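Local coordinates for putative conjugative transposon recombinase (Clostridium difficile, PDB 3G13) that probably binds DNA and catalyses strand exchange as a serine recombinase, of which this chain is the N-terminal resolvase-type catalytic domain, at the interface of chains A and B. Coordinates in Å, arbitrary orientation; residue numbers count along the deposited sequence, not the author numbering. Chains: chain A/B, Putative conjugative transposon recombinase.

The interface of chains A and B. Residues chain A 13, 83-85, 88-89; chain B 131, 134-135, 138-139.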
loop_
_atom_site.group_PDB
_atom_site.type_symbol
_atom_site.label_atom_id
_atom_site.label_comp_id
_atom_site.label_asym_id
_atom_site.label_seq_id
_atom_site.Cartn_x
_atom_site.Cartn_y
_atom_site.Cartn_z
ATOM N N ARG A 13 -19.645 1.832 8.671
ATOM C CA ARG A 13 -20.299 2.145 7.415
ATOM C C ARG A 13 -21.596 1.345 7.392
ATOM O O ARG A 13 -21.563 0.120 7.582
ATOM C CB ARG A 13 -19.426 1.792 6.212
ATOM C CG ARG A 13 -20.051 2.195 4.887
ATOM C CD ARG A 13 -19.091 1.935 3.732
ATOM N NE ARG A 13 -18.941 0.500 3.495
ATOM C CZ ARG A 13 -17.921 -0.053 2.863
ATOM N NH1 ARG A 13 -16.926 0.694 2.387
ATOM N NH2 ARG A 13 -17.905 -1.363 2.709
ATOM N N SER A 83 -12.622 -2.357 8.440
ATOM C CA SER A 83 -11.661 -2.512 7.346
ATOM C C SER A 83 -11.129 -1.146 6.963
ATOM O O SER A 83 -11.771 -0.110 7.203
ATOM C CB SER A 83 -12.339 -3.159 6.117
ATOM O OG SER A 83 -13.261 -2.240 5.565
ATOM N N ILE A 84 -9.963 -1.138 6.332
ATOM C CA ILE A 84 -9.432 0.082 5.746
ATOM C C ILE A 84 -10.423 0.741 4.745
ATOM O O ILE A 84 -10.544 1.971 4.698
ATOM C CB ILE A 84 -8.037 -0.194 5.048
ATOM C CG1 ILE A 84 -6.948 -0.361 6.128
ATOM C CG2 ILE A 84 -7.671 0.952 4.118
ATOM C CD1 ILE A 84 -5.678 -1.143 5.703
ATOM N N SER A 85 -11.088 -0.088 3.937
ATOM C CA SER A 85 -12.033 0.373 2.905
ATOM C C SER A 85 -13.266 1.126 3.454
ATOM O O SER A 85 -13.875 1.940 2.740
ATOM C CB SER A 85 -12.473 -0.816 2.054
ATOM O OG SER A 85 -13.172 -1.758 2.863
ATOM N N ALA A 88 -11.782 4.981 5.284
ATOM C CA ALA A 88 -11.598 6.120 4.412
ATOM C C ALA A 88 -11.799 5.708 2.955
ATOM O O ALA A 88 -11.884 4.514 2.626
ATOM C CB ALA A 88 -10.238 6.842 4.651
ATOM N N ARG A 89 -11.887 6.719 2.102
ATOM C CA ARG A 89 -12.294 6.554 0.719
ATOM C C ARG A 89 -11.128 6.257 -0.204
ATOM O O ARG A 89 -11.309 5.651 -1.277
ATOM C CB ARG A 89 -13.000 7.832 0.277
ATOM C CG ARG A 89 -14.423 7.884 0.821
ATOM C CD ARG A 89 -14.933 9.316 0.949
ATOM N NE ARG A 89 -16.385 9.321 1.077
ATOM C CZ ARG A 89 -17.130 10.420 1.168
ATOM N NH1 ARG A 89 -16.559 11.628 1.172
ATOM N NH2 ARG A 89 -18.454 10.305 1.279
ATOM N N SER B 131 -6.412 -4.491 0.787
ATOM C CA SER B 131 -7.299 -3.452 1.355
ATOM C C SER B 131 -7.375 -2.167 0.495
ATOM O O SER B 131 -8.450 -1.607 0.270
ATOM C CB SER B 131 -6.864 -3.106 2.769
ATOM O OG SER B 131 -6.976 -4.262 3.565
ATOM N N GLN B 134 -9.500 -3.145 -2.428
ATOM C CA GLN B 134 -10.901 -3.270 -1.966
ATOM C C GLN B 134 -11.512 -1.875 -1.731
ATOM O O GLN B 134 -12.647 -1.624 -2.112
ATOM C CB GLN B 134 -10.998 -4.157 -0.687
ATOM C CG GLN B 134 -12.400 -4.246 -0.026
ATOM C CD GLN B 134 -12.440 -4.800 1.441
ATOM O OE1 GLN B 134 -11.428 -4.838 2.174
ATOM N NE2 GLN B 134 -13.643 -5.217 1.865
ATOM N N GLN B 135 -10.753 -0.991 -1.083
ATOM C CA GLN B 135 -11.099 0.415 -0.885
ATOM C C GLN B 135 -11.462 1.164 -2.171
ATOM O O GLN B 135 -12.401 2.000 -2.163
ATOM C CB GLN B 135 -9.963 1.140 -0.154
ATOM C CG GLN B 135 -10.204 2.586 0.188
ATOM C CD GLN B 135 -9.028 3.171 0.953
ATOM O OE1 GLN B 135 -7.984 3.442 0.378
ATOM N NE2 GLN B 135 -9.180 3.335 2.256
ATOM N N GLU B 138 -14.919 -0.220 -3.360
ATOM C CA GLU B 138 -16.016 0.149 -2.456
ATOM C C GLU B 138 -16.315 1.643 -2.368
ATOM O O GLU B 138 -17.356 2.041 -1.848
ATOM C CB GLU B 138 -15.774 -0.428 -1.046
ATOM C CG GLU B 138 -15.867 -1.955 -1.010
ATOM C CD GLU B 138 -15.645 -2.563 0.379
ATOM O OE1 GLU B 138 -15.407 -1.832 1.360
ATOM O OE2 GLU B 138 -15.727 -3.788 0.493
ATOM N N ASN B 139 -15.413 2.481 -2.859
ATOM C CA ASN B 139 -15.612 3.918 -2.737
ATOM C C ASN B 139 -15.675 4.607 -4.097
ATOM O O ASN B 139 -15.603 5.832 -4.161
ATOM C CB ASN B 139 -14.531 4.537 -1.845
ATOM C CG ASN B 139 -14.669 4.115 -0.382
ATOM O OD1 ASN B 139 -15.452 4.707 0.361
ATOM N ND2 ASN B 139 -13.917 3.088 0.032
HETATM O O HOH W 1 -10.114 -2.830 3.330
HETATM O O HOH W 2 -16.489 3.337 2.299
#
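A bend at chi3 (71°) turns the guanidinium of A:Arg13 towards B:Glu138, whose CG lies anti to its carbonyl carbon and whose carboxylate is carried on an extended chain. The arginine grips end-on, with both terminal nitrogens on one oxygen: NH2 forms a salt bridge to B:Glu138 OE1 at 2.9 Å, and NH1 donates to the same atom. That oxygen sits in the guanidinium plane, but the two planes are 71° apart, and both nitrogens lie out of the carboxylate plane. A third donor, the hydroxyl OG of A:Ser85, meets OE1 from the opposite side of the carboxylate plane, at 2.7 Å; three bonds thus hold one carboxylate oxygen between guanidinium and hydroxyl, an environment that should stabilise negative charge there. A:Ser83 OG is hydrogen-bonded to A:Ser85 OG as second-shell support, while B:Gln134 NE2 donates to the other oxygen, B:Glu138 OE2, from the A:Ser85 side at 2.9 Å.

B:Asn139, just beyond the end of helix 120-138, uses its amide to join the helix end to chain A. ND2 uses an in-plane lone pair of A:Ser85 O at 2.9 Å, with 170° at the hydrogen, and also donates to B:Gln135 O, which fixes the amide's rotation. Its OD1 binds a water at 2.6 Å that also contacts A:Arg13 NH1 and A:Ser85 O. A second water links the backbone N of A:Ser85 to B:Gln134 OE1. Earlier in the helix, B:Gln135 NE2 makes weak bonds to the carbonyls of A:Ile84 and A:Ala88, and A:Ile84 CD1 packs on B:Ser131 CB at 3.7 Å. The aliphatic stem of A:Arg89 crosses B:Asn139 at about a right angle, its CG 3.4 Å from OD1.

Helix 120-138 of chain B thereby docks against the active-site region of chain A. A:Arg13 and A:Arg89 match conserved catalytic arginines of serine recombinases, so this patch, repeated by two-fold symmetry, plausibly couples dimer assembly to active-site geometry.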